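Side-chain contacts in putative cell invasion protein with MAC/Perforin domain (Bacteroides thetaiotaomicron VPI-5482, PDB 3KK7), which is of unconfirmed function but belongs to the membrane-attack complex/perforin family and may act on membranes or in cell invasion: residues S67-F72 with G133-G138; L106-F111 with K141-T146; P398-R403 with K445-K450; Y480-A485 with Y491-T496. All coordinates share one frame; numbering follows the deposited sequence.

Contact 1 (S67-F72 with G133-G138)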
# COMPACT_ATOMS: atom_id res chain seq x y z
N SER A 67 -5.73 -11.61 8.69
CA SER A 67 -4.34 -11.93 9.05
C SER A 67 -3.93 -13.34 8.61
O SER A 67 -2.83 -13.78 8.89
CB SER A 67 -4.04 -11.73 10.54
OG SER A 67 -4.32 -12.90 11.27
N ILE A 68 -4.82 -14.04 7.90
CA ILE A 68 -4.48 -15.30 7.28
C ILE A 68 -3.98 -14.94 5.89
O ILE A 68 -4.70 -14.37 5.07
CB ILE A 68 -5.64 -16.25 7.20
CG1 ILE A 68 -6.28 -16.46 8.58
CG2 ILE A 68 -5.16 -17.59 6.66
CD1 ILE A 68 -5.39 -17.16 9.60
N ILE A 69 -2.72 -15.27 5.65
CA ILE A 69 -2.02 -14.94 4.42
C ILE A 69 -2.67 -15.64 3.23
O ILE A 69 -2.77 -16.86 3.20
CB ILE A 69 -0.55 -15.37 4.49
CG1 ILE A 69 0.17 -14.70 5.66
CG2 ILE A 69 0.17 -15.06 3.16
CD1 ILE A 69 1.40 -15.46 6.12
N GLY A 70 -3.10 -14.85 2.26
CA GLY A 70 -3.69 -15.38 1.04
C GLY A 70 -5.18 -15.70 1.11
O GLY A 70 -5.75 -16.18 0.13
N ASP A 71 -5.79 -15.42 2.25
CA ASP A 71 -7.22 -15.60 2.49
C ASP A 71 -8.02 -14.69 1.54
O ASP A 71 -7.83 -13.47 1.54
CB ASP A 71 -7.48 -15.24 3.97
CG ASP A 71 -8.96 -15.33 4.40
OD1 ASP A 71 -9.88 -15.48 3.56
OD2 ASP A 71 -9.18 -15.23 5.63
N PHE A 72 -8.93 -15.28 0.77
CA PHE A 72 -9.75 -14.56 -0.19
C PHE A 72 -10.53 -13.41 0.43
O PHE A 72 -10.78 -12.42 -0.23
CB PHE A 72 -10.71 -15.50 -0.93
CG PHE A 72 -11.88 -15.96 -0.11
CD1 PHE A 72 -13.05 -15.22 -0.09
CD2 PHE A 72 -11.81 -17.12 0.63
CE1 PHE A 72 -14.15 -15.63 0.65
CE2 PHE A 72 -12.90 -17.54 1.40
CZ PHE A 72 -14.08 -16.79 1.41
N GLY A 133 5.07 -4.22 10.74
CA GLY A 133 4.23 -3.79 11.87
C GLY A 133 2.74 -4.06 11.69
O GLY A 133 2.10 -4.71 12.53
N PRO A 134 2.16 -3.62 10.57
CA PRO A 134 0.71 -3.83 10.40
C PRO A 134 0.30 -5.30 10.31
O PRO A 134 -0.73 -5.69 10.88
CB PRO A 134 0.38 -3.07 9.12
CG PRO A 134 1.53 -2.03 9.01
CD PRO A 134 2.73 -2.73 9.53
N PHE A 135 1.11 -6.11 9.64
CA PHE A 135 0.84 -7.53 9.59
C PHE A 135 0.85 -8.11 11.01
O PHE A 135 -0.06 -8.82 11.39
CB PHE A 135 1.85 -8.26 8.73
CG PHE A 135 1.70 -9.73 8.78
CD1 PHE A 135 0.56 -10.33 8.27
CD2 PHE A 135 2.68 -10.53 9.37
CE1 PHE A 135 0.38 -11.69 8.34
CE2 PHE A 135 2.53 -11.90 9.45
CZ PHE A 135 1.38 -12.49 8.95
N LYS A 136 1.89 -7.79 11.78
CA LYS A 136 2.02 -8.34 13.14
C LYS A 136 0.90 -7.85 14.06
O LYS A 136 0.38 -8.60 14.89
CB LYS A 136 3.38 -7.99 13.75
CG LYS A 136 4.55 -8.56 13.01
CD LYS A 136 5.88 -8.06 13.55
CE LYS A 136 7.02 -8.76 12.81
NZ LYS A 136 8.35 -8.18 13.15
N PHE A 137 0.54 -6.59 13.88
CA PHE A 137 -0.56 -6.00 14.63
C PHE A 137 -1.87 -6.72 14.35
O PHE A 137 -2.61 -7.05 15.25
CB PHE A 137 -0.69 -4.50 14.31
CG PHE A 137 -1.91 -3.84 14.98
CD1 PHE A 137 -1.84 -3.40 16.30
CD2 PHE A 137 -3.11 -3.70 14.29
CE1 PHE A 137 -2.93 -2.83 16.91
CE2 PHE A 137 -4.21 -3.12 14.91
CZ PHE A 137 -4.12 -2.69 16.22
N GLY A 138 -2.15 -6.98 13.07
CA GLY A 138 -3.37 -7.66 12.66
C GLY A 138 -3.45 -9.07 13.18
O GLY A 138 -4.51 -9.54 13.58
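Ile69 and Phe135 meet with their side chains crossing at about a right angle, the branched aliphatic chain laid across the far end of the aromatic one. The isoleucine offers CG1, which lies 4.0 Å from CE1 of Phe135, and its CD1 approaches CZ of the same ring at 4.1 Å, so the longer branch does all the touching. Phe135 comes to this place because its CG stands anti to the backbone N (chi1 173°), which swings the ring off the helix until its end approaches the loop. The same ring corner, CE1, also sits 3.9 Å from the carbonyl O of Ser67; both neighbours come in obliquely. That oxygen has a proper donor elsewhere, in the guanidinium of Arg139, one turn further along the helix.

The loop 67-72 owes its shape to a type II beta turn from Ile68 to Asp71, closed by the bond from Asp71 N to Ile68 O, with Gly70 in the turn. Within the MACPF domain this turn is packed against the first turns of helix 133-146, and Phe135 is also stacked on Phe120. With only an alanine methyl at Phe135, Ile69 CG1 would probably lose its aromatic neighbour and Phe120 its stacking partner, leaving a gap between loop and helix.

Where the backbones come closest, side-chain bulk is nearly absent: Ser67 CB faces the carbonyl of Gly138, 3.8 Å from its O, while that oxygen is hydrogen-bonded with Thr142 OG1.

Contact 2 (L106-F111 with K141-T146)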
# COMPACT_ATOMS: atom_id res chain seq x y z
N LEU A 106 3.21 -23.44 11.99
CA LEU A 106 4.08 -22.41 12.52
C LEU A 106 3.82 -22.22 14.01
O LEU A 106 2.69 -22.04 14.42
CB LEU A 106 3.83 -21.09 11.79
CG LEU A 106 4.77 -19.95 12.12
CD1 LEU A 106 6.23 -20.35 11.75
CD2 LEU A 106 4.29 -18.70 11.36
N SER A 107 4.88 -22.25 14.81
CA SER A 107 4.79 -21.93 16.21
C SER A 107 5.58 -20.66 16.47
O SER A 107 6.68 -20.50 15.94
CB SER A 107 5.39 -23.03 17.03
OG SER A 107 4.77 -24.26 16.75
N TYR A 108 5.03 -19.79 17.32
CA TYR A 108 5.64 -18.50 17.60
C TYR A 108 5.28 -18.00 19.00
O TYR A 108 4.11 -17.91 19.36
CB TYR A 108 5.28 -17.48 16.50
CG TYR A 108 3.81 -17.21 16.22
CD1 TYR A 108 3.01 -18.13 15.53
CD2 TYR A 108 3.22 -15.99 16.59
CE1 TYR A 108 1.64 -17.86 15.25
CE2 TYR A 108 1.87 -15.70 16.32
CZ TYR A 108 1.09 -16.63 15.65
OH TYR A 108 -0.23 -16.32 15.39
N SER A 109 6.32 -17.69 19.76
CA SER A 109 6.22 -17.19 21.13
C SER A 109 5.86 -15.73 21.22
O SER A 109 5.60 -15.23 22.31
CB SER A 109 7.55 -17.34 21.86
OG SER A 109 7.82 -18.71 22.11
N ASP A 110 5.90 -15.03 20.10
CA ASP A 110 5.55 -13.62 20.12
C ASP A 110 5.40 -13.14 18.69
O ASP A 110 5.67 -13.90 17.74
CB ASP A 110 6.57 -12.77 20.93
CG ASP A 110 7.91 -12.60 20.23
OD1 ASP A 110 7.95 -12.43 18.99
OD2 ASP A 110 8.94 -12.63 20.92
N PHE A 111 5.00 -11.88 18.54
CA PHE A 111 4.59 -11.39 17.24
C PHE A 111 5.74 -11.01 16.34
O PHE A 111 5.55 -10.87 15.15
CB PHE A 111 3.47 -10.36 17.40
CG PHE A 111 2.25 -10.97 18.02
CD1 PHE A 111 1.41 -11.79 17.26
CD2 PHE A 111 2.02 -10.88 19.37
CE1 PHE A 111 0.30 -12.44 17.86
CE2 PHE A 111 0.93 -11.52 19.97
CZ PHE A 111 0.08 -12.30 19.22
N LYS A 141 -4.27 -8.78 16.86
CA LYS A 141 -5.65 -8.32 16.99
C LYS A 141 -6.63 -9.50 16.81
O LYS A 141 -7.55 -9.68 17.61
CB LYS A 141 -5.90 -7.17 16.00
CG LYS A 141 -7.34 -6.69 15.92
CD LYS A 141 -7.48 -5.39 15.09
CE LYS A 141 -8.94 -4.94 14.96
NZ LYS A 141 -9.78 -5.90 14.16
N THR A 142 -6.37 -10.33 15.81
CA THR A 142 -7.16 -11.51 15.56
C THR A 142 -7.04 -12.50 16.70
O THR A 142 -8.06 -13.03 17.17
CB THR A 142 -6.73 -12.22 14.23
OG1 THR A 142 -6.82 -11.29 13.16
CG2 THR A 142 -7.62 -13.43 13.94
N ILE A 143 -5.81 -12.76 17.16
CA ILE A 143 -5.64 -13.70 18.28
C ILE A 143 -6.50 -13.21 19.45
O ILE A 143 -7.27 -13.98 20.02
CB ILE A 143 -4.20 -13.84 18.81
CG1 ILE A 143 -3.23 -14.22 17.69
CG2 ILE A 143 -4.15 -14.89 19.91
CD1 ILE A 143 -3.61 -15.45 16.93
N LYS A 144 -6.40 -11.93 19.76
CA LYS A 144 -7.13 -11.39 20.88
C LYS A 144 -8.65 -11.48 20.70
O LYS A 144 -9.36 -11.70 21.67
CB LYS A 144 -6.71 -9.95 21.18
CG LYS A 144 -5.33 -9.81 21.79
CD LYS A 144 -5.16 -8.38 22.33
CE LYS A 144 -3.87 -8.21 23.07
NZ LYS A 144 -3.78 -6.84 23.69
N GLU A 145 -9.14 -11.38 19.47
CA GLU A 145 -10.58 -11.47 19.21
C GLU A 145 -11.05 -12.90 19.14
O GLU A 145 -12.22 -13.16 19.38
CB GLU A 145 -10.97 -10.77 17.90
CG GLU A 145 -10.87 -9.27 17.93
CD GLU A 145 -10.94 -8.61 16.56
OE1 GLU A 145 -11.08 -9.31 15.53
OE2 GLU A 145 -10.84 -7.37 16.51
N THR A 146 -10.15 -13.82 18.79
CA THR A 146 -10.54 -15.22 18.57
C THR A 146 -10.54 -16.03 19.83
O THR A 146 -11.26 -17.03 19.93
CB THR A 146 -9.57 -15.91 17.63
OG1 THR A 146 -9.50 -15.17 16.42
CG2 THR A 146 -10.01 -17.31 17.34
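Apolar contact comes first: Phe111 and Ile143 bring the loop that follows strand 93-108 against the helix, the isoleucine's CG1 lying at the edge of the ring and in its plane, 4.0 Å from CE1 of Phe111. Ile143 points its longer branch this way because CG1 is anti to the carbonyl carbon (chi1 -55°).

A second touch involves a polar atom but is not a polar bond. Tyr108 and Ile143 reach for each other from opposite directions, and the phenol OH stops 3.8 Å from CD1 of Ile143. The hydroxyl has its hydrogen-bonding partner in Arg139, a residue of the same helix 133-146, while the tyrosine and phenylalanine rings both meet His159 on the neighbouring strand.

The polar side-chain bonds inside segment 141-146 run along the helix itself. Lys141 NZ reaches Glu145 OE2 at 3.0 Å, on the syn side of the carboxylate, a salt bridge one turn apart. Thr146 OG1 returns to Thr142 O at 2.7 Å from above the carbonyl plane.

Between the two segments of this MACPF contact there are thus van der Waals touches, one made by the phenol oxygen: Ile143 supplies undirected apolar contact, while the neighbouring Arg139 bond is likely to fix the hydroxyl against the same helix.

Contact 3 (P398-R403 with K445-K450)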
# COMPACT_ATOMS: atom_id res chain seq x y z
N PRO A 398 10.02 29.20 -4.76
CA PRO A 398 8.61 28.92 -4.52
C PRO A 398 8.41 27.42 -4.41
O PRO A 398 8.97 26.68 -5.22
CB PRO A 398 7.93 29.45 -5.78
CG PRO A 398 8.95 29.37 -6.83
CD PRO A 398 10.28 29.45 -6.19
N VAL A 399 7.65 26.98 -3.41
CA VAL A 399 7.36 25.55 -3.21
C VAL A 399 5.85 25.36 -3.18
O VAL A 399 5.18 25.83 -2.27
CB VAL A 399 7.99 25.01 -1.91
CG1 VAL A 399 7.66 23.55 -1.73
CG2 VAL A 399 9.50 25.18 -1.91
N LEU A 400 5.30 24.66 -4.17
CA LEU A 400 3.87 24.35 -4.17
C LEU A 400 3.59 23.20 -3.21
O LEU A 400 4.12 22.10 -3.39
CB LEU A 400 3.42 23.95 -5.57
CG LEU A 400 1.95 23.54 -5.70
CD1 LEU A 400 1.00 24.73 -5.42
CD2 LEU A 400 1.75 22.92 -7.08
N ASN A 401 2.78 23.47 -2.19
CA ASN A 401 2.28 22.43 -1.30
C ASN A 401 0.98 21.90 -1.90
O ASN A 401 0.03 22.67 -2.05
CB ASN A 401 2.06 22.93 0.13
CG ASN A 401 3.36 22.96 0.97
OD1 ASN A 401 3.44 22.33 2.02
ND2 ASN A 401 4.37 23.69 0.48
N THR A 402 0.95 20.60 -2.23
CA THR A 402 -0.21 19.99 -2.88
C THR A 402 -1.30 19.67 -1.87
O THR A 402 -1.09 19.81 -0.69
CB THR A 402 0.18 18.70 -3.65
OG1 THR A 402 0.52 17.65 -2.73
CG2 THR A 402 1.36 18.98 -4.59
N ARG A 403 -2.44 19.20 -2.35
CA ARG A 403 -3.53 18.78 -1.49
C ARG A 403 -3.12 17.66 -0.53
O ARG A 403 -3.61 17.56 0.62
CB ARG A 403 -4.68 18.25 -2.34
CG ARG A 403 -5.42 19.29 -3.16
CD ARG A 403 -6.71 18.68 -3.73
NE ARG A 403 -6.41 17.67 -4.74
CZ ARG A 403 -7.22 16.67 -5.11
NH1 ARG A 403 -6.81 15.82 -6.05
NH2 ARG A 403 -8.41 16.51 -4.57
N LYS A 445 0.05 35.31 -11.44
CA LYS A 445 -0.60 35.35 -12.77
C LYS A 445 -1.29 34.03 -13.11
O LYS A 445 -2.19 34.01 -13.95
CB LYS A 445 0.43 35.64 -13.87
CG LYS A 445 1.12 37.02 -13.88
CD LYS A 445 2.43 36.95 -14.72
CE LYS A 445 2.70 38.19 -15.59
NZ LYS A 445 3.16 39.36 -14.82
N TYR A 446 -0.87 32.94 -12.47
CA TYR A 446 -1.35 31.60 -12.78
C TYR A 446 -2.10 30.93 -11.61
O TYR A 446 -3.00 30.11 -11.85
CB TYR A 446 -0.15 30.73 -13.23
CG TYR A 446 0.72 31.43 -14.25
CD1 TYR A 446 0.37 31.46 -15.60
CD2 TYR A 446 1.88 32.10 -13.86
CE1 TYR A 446 1.16 32.14 -16.54
CE2 TYR A 446 2.68 32.78 -14.80
CZ TYR A 446 2.31 32.80 -16.14
OH TYR A 446 3.10 33.47 -17.06
N TYR A 447 -1.72 31.26 -10.37
CA TYR A 447 -2.26 30.61 -9.17
C TYR A 447 -2.94 31.65 -8.30
O TYR A 447 -2.34 32.70 -8.01
CB TYR A 447 -1.15 30.00 -8.33
CG TYR A 447 -0.36 28.87 -8.95
CD1 TYR A 447 0.77 29.11 -9.72
CD2 TYR A 447 -0.69 27.55 -8.68
CE1 TYR A 447 1.52 28.04 -10.25
CE2 TYR A 447 0.05 26.49 -9.20
CZ TYR A 447 1.14 26.74 -9.98
OH TYR A 447 1.84 25.66 -10.47
N GLN A 448 -4.15 31.34 -7.85
CA GLN A 448 -4.96 32.23 -7.00
C GLN A 448 -5.10 31.71 -5.57
O GLN A 448 -6.01 32.11 -4.82
CB GLN A 448 -6.36 32.38 -7.60
CG GLN A 448 -6.45 33.29 -8.80
CD GLN A 448 -7.89 33.69 -9.07
OE1 GLN A 448 -8.81 32.90 -8.86
NE2 GLN A 448 -8.09 34.92 -9.52
N LEU A 449 -4.19 30.81 -5.19
CA LEU A 449 -4.19 30.23 -3.85
C LEU A 449 -3.33 31.09 -2.93
O LEU A 449 -2.66 32.02 -3.36
CB LEU A 449 -3.71 28.78 -3.90
CG LEU A 449 -2.59 28.32 -4.84
CD1 LEU A 449 -1.28 29.13 -4.70
CD2 LEU A 449 -2.34 26.81 -4.61
N LYS A 450 -3.38 30.78 -1.63
CA LYS A 450 -2.56 31.44 -0.64
C LYS A 450 -1.08 31.32 -1.06
O LYS A 450 -0.59 30.23 -1.29
CB LYS A 450 -2.78 30.79 0.73
CG LYS A 450 -2.10 31.46 1.94
CD LYS A 450 -1.83 30.48 3.13
CE LYS A 450 -3.07 30.18 4.02
NZ LYS A 450 -2.74 29.14 5.05
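This is a small, wholly apolar contact in the D2 region, where one leucine of strand 392-401 meets the loop that leads from helix 429-443 toward strand 450-454. Leu400 carries the strand's share and divides it between two partners with a single methyl group. Its CD1 lies 4.0 Å from CD2 of Leu449, methyl to methyl, the two side chains crossing at about a right angle. The same CD1 stands 4.3 Å from CE2 of Tyr447, which it approaches obliquely.

The torsions explain how two leucines of such different backbone settings come together. Leu400 has CG anti to its own N (chi1 178°), whereas Leu449 holds CG between N and the carbonyl carbon, in the crowded position, at a chi1 of 37°. The alpha carbons remain 10.0 Å apart, so the gap is bridged entirely by side chains.

Ile377 of the adjoining strand 376-386 touches Leu400, Tyr447 and Leu449 alike, and Phe410 of strand 407-411 also touches Tyr447. The loop's backbone is also held by Gln25, whose NE2 is hydrogen-bonded to the carbonyl oxygens of both Tyr447 and Leu449.

Ile515, from the D3 range, meets Tyr447 as well. Together these aliphatic and aromatic side chains form a hydrophobic core in which a helix-to-strand loop packs on one face of the mixed D2 sheet.

Contact 4 (Y480-A485 with Y491-T496)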
# COMPACT_ATOMS: atom_id res chain seq x y z
N TYR A 480 1.48 22.43 -22.38
CA TYR A 480 0.40 21.86 -23.15
C TYR A 480 -0.34 20.89 -22.24
O TYR A 480 0.14 20.54 -21.17
CB TYR A 480 0.93 21.12 -24.37
CG TYR A 480 1.67 21.99 -25.38
CD1 TYR A 480 1.00 22.54 -26.47
CD2 TYR A 480 3.03 22.23 -25.25
CE1 TYR A 480 1.68 23.31 -27.40
CE2 TYR A 480 3.71 23.00 -26.17
CZ TYR A 480 3.03 23.54 -27.24
OH TYR A 480 3.72 24.30 -28.14
N LYS A 481 -1.50 20.44 -22.67
CA LYS A 481 -2.26 19.48 -21.90
C LYS A 481 -3.01 18.53 -22.83
O LYS A 481 -3.26 18.84 -24.01
CB LYS A 481 -3.25 20.21 -20.99
CG LYS A 481 -4.43 20.78 -21.74
CD LYS A 481 -5.31 21.69 -20.91
CE LYS A 481 -6.57 22.06 -21.69
NZ LYS A 481 -7.36 23.04 -20.95
N PHE A 482 -3.37 17.37 -22.29
CA PHE A 482 -4.31 16.47 -22.96
C PHE A 482 -5.02 15.59 -21.93
O PHE A 482 -4.50 15.37 -20.82
CB PHE A 482 -3.60 15.62 -24.02
CG PHE A 482 -2.75 14.53 -23.44
CD1 PHE A 482 -1.46 14.80 -23.00
CD2 PHE A 482 -3.24 13.23 -23.34
CE1 PHE A 482 -0.66 13.78 -22.46
CE2 PHE A 482 -2.45 12.20 -22.79
CZ PHE A 482 -1.16 12.47 -22.35
N LYS A 483 -6.20 15.11 -22.30
CA LYS A 483 -6.95 14.20 -21.45
C LYS A 483 -6.84 12.77 -21.94
O LYS A 483 -7.12 12.50 -23.10
CB LYS A 483 -8.43 14.58 -21.40
CG LYS A 483 -9.16 13.92 -20.27
CD LYS A 483 -10.57 14.43 -20.12
CE LYS A 483 -11.47 13.82 -21.16
NZ LYS A 483 -12.86 13.95 -20.71
N ASN A 484 -6.45 11.86 -21.05
CA ASN A 484 -6.52 10.42 -21.32
C ASN A 484 -7.98 9.99 -21.29
O ASN A 484 -8.68 10.17 -20.30
CB ASN A 484 -5.70 9.65 -20.28
CG ASN A 484 -5.65 8.16 -20.54
OD1 ASN A 484 -6.69 7.50 -20.61
ND2 ASN A 484 -4.45 7.62 -20.67
N ALA A 485 -8.45 9.41 -22.39
CA ALA A 485 -9.85 9.05 -22.54
C ALA A 485 -10.22 7.85 -21.69
O ALA A 485 -11.33 7.78 -21.20
CB ALA A 485 -10.18 8.78 -24.00
N TYR A 491 -3.34 15.62 -18.20
CA TYR A 491 -1.89 15.67 -18.03
C TYR A 491 -1.43 16.98 -18.66
O TYR A 491 -1.57 17.17 -19.88
CB TYR A 491 -1.21 14.47 -18.68
CG TYR A 491 -1.54 13.16 -18.05
CD1 TYR A 491 -0.85 12.71 -16.94
CD2 TYR A 491 -2.55 12.36 -18.55
CE1 TYR A 491 -1.14 11.49 -16.33
CE2 TYR A 491 -2.85 11.12 -17.95
CZ TYR A 491 -2.14 10.71 -16.84
OH TYR A 491 -2.40 9.52 -16.21
N ILE A 492 -0.96 17.88 -17.79
CA ILE A 492 -0.41 19.17 -18.19
C ILE A 492 1.10 19.04 -18.12
O ILE A 492 1.66 18.75 -17.06
CB ILE A 492 -0.93 20.30 -17.30
CG1 ILE A 492 -2.46 20.22 -17.24
CG2 ILE A 492 -0.50 21.65 -17.83
CD1 ILE A 492 -3.15 21.45 -16.68
N TYR A 493 1.76 19.22 -19.26
CA TYR A 493 3.17 18.88 -19.39
C TYR A 493 3.94 20.00 -20.04
O TYR A 493 3.42 20.70 -20.89
CB TYR A 493 3.35 17.59 -20.20
CG TYR A 493 2.96 17.68 -21.66
CD1 TYR A 493 1.63 17.55 -22.05
CD2 TYR A 493 3.93 17.84 -22.66
CE1 TYR A 493 1.27 17.59 -23.39
CE2 TYR A 493 3.58 17.90 -24.00
CZ TYR A 493 2.25 17.78 -24.36
OH TYR A 493 1.89 17.84 -25.69
N ASN A 494 5.18 20.14 -19.58
CA ASN A 494 6.13 21.12 -20.10
C ASN A 494 7.18 20.40 -20.95
O ASN A 494 8.09 19.78 -20.39
CB ASN A 494 6.79 21.86 -18.95
CG ASN A 494 7.67 23.00 -19.41
OD1 ASN A 494 8.48 22.85 -20.33
ND2 ASN A 494 7.53 24.14 -18.76
N PRO A 495 7.07 20.49 -22.29
CA PRO A 495 7.95 19.72 -23.14
C PRO A 495 9.35 20.33 -23.32
O PRO A 495 10.13 19.78 -24.09
CB PRO A 495 7.20 19.72 -24.45
CG PRO A 495 6.64 21.09 -24.50
CD PRO A 495 6.24 21.40 -23.08
N THR A 496 9.67 21.43 -22.64
CA THR A 496 11.04 21.92 -22.56
C THR A 496 11.74 21.42 -21.31
O THR A 496 12.90 21.02 -21.37
CB THR A 496 11.11 23.43 -22.52
OG1 THR A 496 10.13 23.97 -23.42
CG2 THR A 496 12.50 23.91 -22.90
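Two first torsions place the aromatic groups here: Tyr493 holds CG between its backbone N and carbonyl carbon (chi1 67°), as does Phe482 (chi1 73°), and both rings are thereby turned in over the partner strand. The ring of Tyr493 runs beside the start of the other strand, with CZ 3.6 Å from CB of Tyr480, and its phenol OH is hydrogen-bonded to the carbonyl of Lys525. Two residues on, at the next position on the same face, Phe482 presents the edge of its ring to Tyr493, CD1 to CE1 being 3.9 Å, the two side chains crossing at about a right angle. Against Tyr491 the same phenylalanine is nearly parallel, planes at 29°, but slid so far that the rings barely overlap, with centroids 5.7 Å apart. Pro495 closes the outer end, its CG at the edge of the Tyr480 ring, 3.9 Å from CD2.

A leucine in place of Tyr493 would probably leave the carbonyl of Lys525 without its phenol partner and open a gap beside Tyr480 CB and the edge of Phe482.

Beneath the rings the backbones are joined by paired bonds. Tyr480 and Tyr493 exchange N-H and O in both directions, the bond from Tyr493 N to Tyr480 O measuring 2.8 Å; Phe482 and Tyr491 do the same. Between them, Lys481 and Ile492 form a non-hydrogen-bonded pair whose side chains occupy the other face. Such alternation marks antiparallel pairing, and the short link between strands 480-484 and 489-494 makes it a beta hairpin, the first two strands of the four-stranded D3 sheet.

Overall arrangement
Contacts 1 and 2 form one neighbourhood: both use helix 133-146, their centres are 11 Å apart, and they touch, Lys136 CD of one lying 3.3 Å from Phe111 O of the other. Along the chain their segments alternate; the shared helix packs against both loop 67-72 and the last residue of strand 93-108 with the loop after it. Contacts 3 and 4, in the D2 and D3 ranges, lie on the same side of the chain's centre, with centres 19 Å and nearest atoms about 9 Å apart. The two groups are well separated, contacts 2 and 4 being 51 Å apart between centres. The principle illustrated is local packing within each region, repeated along an elongated chain.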